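Local coordinates for protein amide synthase (Vibrio cholerae, PDB 1L5A) that probably forms amide bonds as a condensation enzyme of the nonribosomal peptide synthetase type in vibriobactin biosynthesis, at residues Arg176-Tyr187 against Leu305-Ile316. Numbering follows the deposited sequence.
Sequences RYWQDKQFWQGY and LYLHGRYRIEQI
The indole of Trp-184 lies between Phe-183 CE2 on one face and Ile-316 on the other, whose CD1 sits 3.6 Å from the centroid of the Trp-184 five-membered ring in a CH-pi contact. At the indole edge, NE1 donates to His-308 O (2.9 Å, 167° at the hydrogen). The oxygen lies in the indole plane, yet NE1 stands above the carbonyl plane, and Tyr-311 N reaches the same oxygen from its opposite face. Tryptophan suits this buried place because it pairs a broad apolar surface with one N-H for the carbonyl that opens the type I turn His-308 to Tyr-311.

Phe-183 and His-308 form an offset stack, centroids 3.6 Å apart and planes at 5°; histidine suits it, its flat imidazole stacking while ND1 bonds to Ser-304 O. The Tyr-311 side chain, its CG turned opposite the backbone N (chi1 -160°), lays its ring across the backbone of helix 175-189, one face over Lys-181 CA, while CE1 meets one face of Tyr-177. Tyrosine adds a hydroxyl that reaches Asp-319.

Aspartate brings two oxygens for two partners: Asp-180 OD1 forms a salt bridge with Arg-176 NH1 (3.0 Å), and Tyr-171 holds OD2.

Through the aromatic cluster of Tyr-177, Trp-184 and Tyr-311, the condensation domain seats helix 175-189 on the turn linking helices 291-307 and 313-319. Helix 161-172 borders it through Tyr-171 and Leu-172, and strand 277-282 also packs against it, with Leu-279 against Trp-184.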
loop_
_atom_site.group_PDB
_atom_site.type_symbol
_atom_site.label_atom_id
_atom_site.label_comp_id
_atom_site.label_asym_id
_atom_site.label_seq_id
_atom_site.Cartn_x
_atom_site.Cartn_y
_atom_site.Cartn_z
ATOM N N ARG A 176 7.791 4.922 3.936
ATOM C CA ARG A 176 6.943 6.052 3.518
ATOM C C ARG A 176 7.319 7.300 4.328
ATOM O O ARG A 176 7.378 8.404 3.802
ATOM C CB ARG A 176 5.466 5.726 3.741
ATOM C CG ARG A 176 4.515 6.484 2.848
ATOM C CD ARG A 176 3.116 6.503 3.438
ATOM N NE ARG A 176 2.083 6.907 2.481
ATOM C CZ ARG A 176 2.184 7.914 1.609
ATOM N NH1 ARG A 176 3.287 8.657 1.538
ATOM N NH2 ARG A 176 1.160 8.186 0.805
ATOM N N TYR A 177 7.572 7.105 5.616
ATOM C CA TYR A 177 7.980 8.192 6.486
ATOM C C TYR A 177 9.159 8.898 5.818
ATOM O O TYR A 177 9.188 10.128 5.703
ATOM C CB TYR A 177 8.427 7.634 7.838
ATOM C CG TYR A 177 8.886 8.673 8.822
ATOM C CD1 TYR A 177 7.967 9.488 9.483
ATOM C CD2 TYR A 177 10.244 8.851 9.093
ATOM C CE1 TYR A 177 8.392 10.461 10.398
ATOM C CE2 TYR A 177 10.680 9.818 10.004
ATOM C CZ TYR A 177 9.744 10.623 10.656
ATOM O OH TYR A 177 10.160 11.584 11.560
ATOM N N TRP A 178 10.135 8.113 5.374
ATOM C CA TRP A 178 11.286 8.707 4.736
ATOM C C TRP A 178 11.034 9.282 3.357
ATOM O O TRP A 178 11.662 10.270 2.971
ATOM C CB TRP A 178 12.466 7.752 4.778
ATOM C CG TRP A 178 13.301 8.165 5.936
ATOM C CD1 TRP A 178 14.046 9.320 6.035
ATOM C CD2 TRP A 178 13.335 7.565 7.229
ATOM N NE1 TRP A 178 14.529 9.477 7.314
ATOM C CE2 TRP A 178 14.109 8.416 8.070
ATOM C CE3 TRP A 178 12.790 6.404 7.763
ATOM C CZ2 TRP A 178 14.344 8.131 9.413
ATOM C CZ3 TRP A 178 13.021 6.120 9.100
ATOM C CH2 TRP A 178 13.794 6.982 9.910
ATOM N N GLN A 179 10.095 8.706 2.621
ATOM C CA GLN A 179 9.770 9.280 1.328
ATOM C C GLN A 179 9.109 10.628 1.606
ATOM O O GLN A 179 9.321 11.596 0.880
ATOM C CB GLN A 179 8.786 8.407 0.568
ATOM C CG GLN A 179 9.365 7.106 0.088
ATOM C CD GLN A 179 8.287 6.098 -0.251
ATOM O OE1 GLN A 179 7.234 6.451 -0.807
ATOM N NE2 GLN A 179 8.543 4.829 0.077
ATOM N N ASP A 180 8.302 10.685 2.659
ATOM C CA ASP A 180 7.615 11.921 2.990
ATOM C C ASP A 180 8.628 13.007 3.356
ATOM O O ASP A 180 8.601 14.092 2.771
ATOM C CB ASP A 180 6.591 11.699 4.122
ATOM C CG ASP A 180 5.328 10.970 3.638
ATOM O OD1 ASP A 180 5.047 10.980 2.413
ATOM O OD2 ASP A 180 4.605 10.405 4.488
ATOM N N LYS A 181 9.525 12.723 4.297
ATOM C CA LYS A 181 10.537 13.704 4.670
ATOM C C LYS A 181 11.236 14.188 3.404
ATOM O O LYS A 181 11.419 15.390 3.191
ATOM C CB LYS A 181 11.568 13.083 5.599
ATOM C CG LYS A 181 12.774 13.959 5.831
ATOM C CD LYS A 181 13.630 13.389 6.933
ATOM C CE LYS A 181 14.847 14.249 7.182
ATOM N NZ LYS A 181 15.540 13.811 8.427
ATOM N N GLN A 182 11.623 13.230 2.569
ATOM C CA GLN A 182 12.290 13.512 1.305
ATOM C C GLN A 182 11.497 14.561 0.521
ATOM O O GLN A 182 12.027 15.599 0.127
ATOM C CB GLN A 182 12.387 12.223 0.483
ATOM C CG GLN A 182 13.188 12.345 -0.798
ATOM C CD GLN A 182 14.676 12.510 -0.533
ATOM O OE1 GLN A 182 15.083 13.246 0.376
ATOM N NE2 GLN A 182 15.500 11.832 -1.333
ATOM N N PHE A 183 10.210 14.289 0.333
ATOM C CA PHE A 183 9.338 15.168 -0.417
ATOM C C PHE A 183 9.193 16.596 0.115
ATOM O O PHE A 183 9.258 17.553 -0.671
ATOM C CB PHE A 183 7.956 14.527 -0.552
ATOM C CG PHE A 183 6.898 15.467 -1.064
ATOM C CD1 PHE A 183 6.658 15.590 -2.420
ATOM C CD2 PHE A 183 6.166 16.264 -0.175
ATOM C CE1 PHE A 183 5.708 16.492 -2.895
ATOM C CE2 PHE A 183 5.221 17.167 -0.634
ATOM C CZ PHE A 183 4.989 17.284 -2.002
ATOM N N TRP A 184 8.977 16.758 1.421
ATOM C CA TRP A 184 8.814 18.108 1.952
ATOM C C TRP A 184 10.137 18.827 1.849
ATOM O O TRP A 184 10.175 20.017 1.551
ATOM C CB TRP A 184 8.307 18.112 3.409
ATOM C CG TRP A 184 6.901 17.649 3.510
ATOM C CD1 TRP A 184 6.481 16.403 3.881
ATOM C CD2 TRP A 184 5.728 18.348 3.055
ATOM N NE1 TRP A 184 5.128 16.276 3.666
ATOM C CE2 TRP A 184 4.639 17.451 3.163
ATOM C CE3 TRP A 184 5.495 19.637 2.557
ATOM C CZ2 TRP A 184 3.338 17.798 2.794
ATOM C CZ3 TRP A 184 4.193 19.990 2.184
ATOM C CH2 TRP A 184 3.132 19.070 2.308
ATOM N N GLN A 185 11.221 18.097 2.071
ATOM C CA GLN A 185 12.554 18.683 1.977
ATOM C C GLN A 185 12.793 19.306 0.584
ATOM O O GLN A 185 13.288 20.425 0.451
ATOM C CB GLN A 185 13.583 17.602 2.230
ATOM C CG GLN A 185 14.967 18.097 2.531
ATOM C CD GLN A 185 15.911 16.933 2.781
ATOM O OE1 GLN A 185 16.312 16.231 1.843
ATOM N NE2 GLN A 185 16.245 16.700 4.055
ATOM N N GLY A 186 12.421 18.577 -0.458
ATOM C CA GLY A 186 12.630 19.093 -1.788
ATOM C C GLY A 186 11.664 20.187 -2.149
ATOM O O GLY A 186 12.030 21.126 -2.849
ATOM N N TYR A 187 10.430 20.058 -1.672
ATOM C CA TYR A 187 9.369 21.025 -1.940
ATOM C C TYR A 187 9.757 22.416 -1.464
ATOM O O TYR A 187 9.580 23.404 -2.184
ATOM C CB TYR A 187 8.092 20.600 -1.222
ATOM C CG TYR A 187 6.848 21.335 -1.673
ATOM C CD1 TYR A 187 6.510 21.394 -3.020
ATOM C CD2 TYR A 187 5.967 21.901 -0.747
ATOM C CE1 TYR A 187 5.327 21.982 -3.447
ATOM C CE2 TYR A 187 4.766 22.504 -1.168
ATOM C CZ TYR A 187 4.458 22.532 -2.522
ATOM O OH TYR A 187 3.276 23.090 -2.967
ATOM N N LEU A 305 0.096 17.176 -1.706
ATOM C CA LEU A 305 0.245 17.516 -0.292
ATOM C C LEU A 305 -0.397 16.421 0.572
ATOM O O LEU A 305 0.176 15.965 1.556
ATOM C CB LEU A 305 -0.403 18.870 0.021
ATOM C CG LEU A 305 0.151 20.146 -0.624
ATOM C CD1 LEU A 305 -0.648 21.315 -0.100
ATOM C CD2 LEU A 305 1.639 20.356 -0.301
ATOM N N TYR A 306 -1.592 15.998 0.195
ATOM C CA TYR A 306 -2.281 14.951 0.946
ATOM C C TYR A 306 -1.488 13.634 0.981
ATOM O O TYR A 306 -1.434 12.973 2.013
ATOM C CB TYR A 306 -3.663 14.697 0.337
ATOM C CG TYR A 306 -4.553 15.915 0.299
ATOM C CD1 TYR A 306 -5.626 15.983 -0.595
ATOM C CD2 TYR A 306 -4.376 16.969 1.207
ATOM C CE1 TYR A 306 -6.512 17.064 -0.586
ATOM C CE2 TYR A 306 -5.263 18.059 1.229
ATOM C CZ TYR A 306 -6.327 18.096 0.332
ATOM O OH TYR A 306 -7.213 19.144 0.354
ATOM N N LEU A 307 -0.878 13.256 -0.142
ATOM C CA LEU A 307 -0.108 12.014 -0.199
ATOM C C LEU A 307 1.094 11.984 0.750
ATOM O O LEU A 307 1.476 10.920 1.242
ATOM C CB LEU A 307 0.345 11.739 -1.640
ATOM C CG LEU A 307 -0.822 11.409 -2.585
ATOM C CD1 LEU A 307 -0.418 11.640 -4.026
ATOM C CD2 LEU A 307 -1.279 9.968 -2.367
ATOM N N HIS A 308 1.691 13.141 1.018
ATOM C CA HIS A 308 2.834 13.185 1.925
ATOM C C HIS A 308 2.385 13.859 3.218
ATOM O O HIS A 308 3.198 14.121 4.115
ATOM C CB HIS A 308 3.995 13.958 1.284
ATOM C CG HIS A 308 4.426 13.409 -0.045
ATOM N ND1 HIS A 308 3.818 13.762 -1.232
ATOM C CD2 HIS A 308 5.356 12.476 -0.364
ATOM C CE1 HIS A 308 4.350 13.072 -2.223
ATOM N NE2 HIS A 308 5.286 12.282 -1.724
ATOM N N GLY A 309 1.068 14.082 3.309
ATOM C CA GLY A 309 0.450 14.747 4.442
ATOM C C GLY A 309 0.517 14.198 5.862
ATOM O O GLY A 309 0.240 14.928 6.812
ATOM N N ARG A 310 0.882 12.937 6.025
ATOM C CA ARG A 310 0.937 12.333 7.344
ATOM C C ARG A 310 2.219 12.720 8.056
ATOM O O ARG A 310 2.382 12.450 9.264
ATOM C CB ARG A 310 0.827 10.805 7.212
ATOM C CG ARG A 310 0.741 10.057 8.514
ATOM C CD ARG A 310 0.210 8.652 8.323
ATOM N NE ARG A 310 -0.153 8.049 9.607
ATOM C CZ ARG A 310 -1.018 7.048 9.745
ATOM N NH1 ARG A 310 -1.618 6.527 8.679
ATOM N NH2 ARG A 310 -1.289 6.567 10.945
ATOM N N TYR A 311 3.138 13.347 7.316
ATOM C CA TYR A 311 4.412 13.791 7.908
ATOM C C TYR A 311 4.069 15.091 8.654
ATOM O O TYR A 311 3.575 16.058 8.078
ATOM C CB TYR A 311 5.465 14.032 6.804
ATOM C CG TYR A 311 6.912 14.020 7.279
ATOM C CD1 TYR A 311 7.552 12.827 7.622
ATOM C CD2 TYR A 311 7.632 15.210 7.405
ATOM C CE1 TYR A 311 8.872 12.820 8.078
ATOM C CE2 TYR A 311 8.939 15.221 7.857
ATOM C CZ TYR A 311 9.561 14.030 8.195
ATOM O OH TYR A 311 10.859 14.069 8.668
ATOM N N ARG A 312 4.286 15.086 9.956
ATOM C CA ARG A 312 3.972 16.242 10.788
ATOM C C ARG A 312 4.738 17.530 10.462
ATOM O O ARG A 312 5.969 17.537 10.320
ATOM C CB ARG A 312 4.186 15.865 12.256
ATOM C CG ARG A 312 3.103 14.947 12.820
ATOM C CD ARG A 312 2.103 15.798 13.543
ATOM N NE ARG A 312 0.778 15.799 12.948
ATOM C CZ ARG A 312 -0.013 16.866 12.928
ATOM N NH1 ARG A 312 0.396 18.007 13.461
ATOM N NH2 ARG A 312 -1.211 16.788 12.381
ATOM N N ILE A 313 3.990 18.623 10.355
ATOM C CA ILE A 313 4.585 19.915 10.068
ATOM C C ILE A 313 5.566 20.276 11.187
ATOM O O ILE A 313 6.568 20.945 10.950
ATOM C CB ILE A 313 3.496 21.015 9.943
ATOM C CG1 ILE A 313 4.131 22.332 9.485
ATOM C CG2 ILE A 313 2.777 21.208 11.280
ATOM C CD1 ILE A 313 4.515 22.364 8.022
ATOM N N GLU A 314 5.285 19.830 12.407
ATOM C CA GLU A 314 6.181 20.119 13.519
ATOM C C GLU A 314 7.509 19.481 13.202
ATOM O O GLU A 314 8.569 20.039 13.500
ATOM C CB GLU A 314 5.652 19.542 14.842
ATOM C CG GLU A 314 4.360 20.176 15.365
ATOM C CD GLU A 314 3.109 19.650 14.673
ATOM O OE1 GLU A 314 3.224 18.651 13.929
ATOM O OE2 GLU A 314 2.011 20.221 14.892
ATOM N N GLN A 315 7.437 18.297 12.592
ATOM C CA GLN A 315 8.629 17.539 12.214
ATOM C C GLN A 315 9.344 18.310 11.111
ATOM O O GLN A 315 10.560 18.460 11.144
ATOM C CB GLN A 315 8.250 16.136 11.715
ATOM C CG GLN A 315 9.460 15.267 11.375
ATOM C CD GLN A 315 10.326 15.070 12.589
ATOM O OE1 GLN A 315 9.862 14.571 13.617
ATOM N NE2 GLN A 315 11.586 15.474 12.493
ATOM N N ILE A 316 8.578 18.791 10.134
ATOM C CA ILE A 316 9.150 19.580 9.056
ATOM C C ILE A 316 9.885 20.767 9.703
ATOM O O ILE A 316 11.035 21.029 9.373
ATOM C CB ILE A 316 8.069 20.119 8.082
ATOM C CG1 ILE A 316 7.379 18.962 7.359
ATOM C CG2 ILE A 316 8.707 21.040 7.065
ATOM C CD1 ILE A 316 6.399 19.406 6.277
#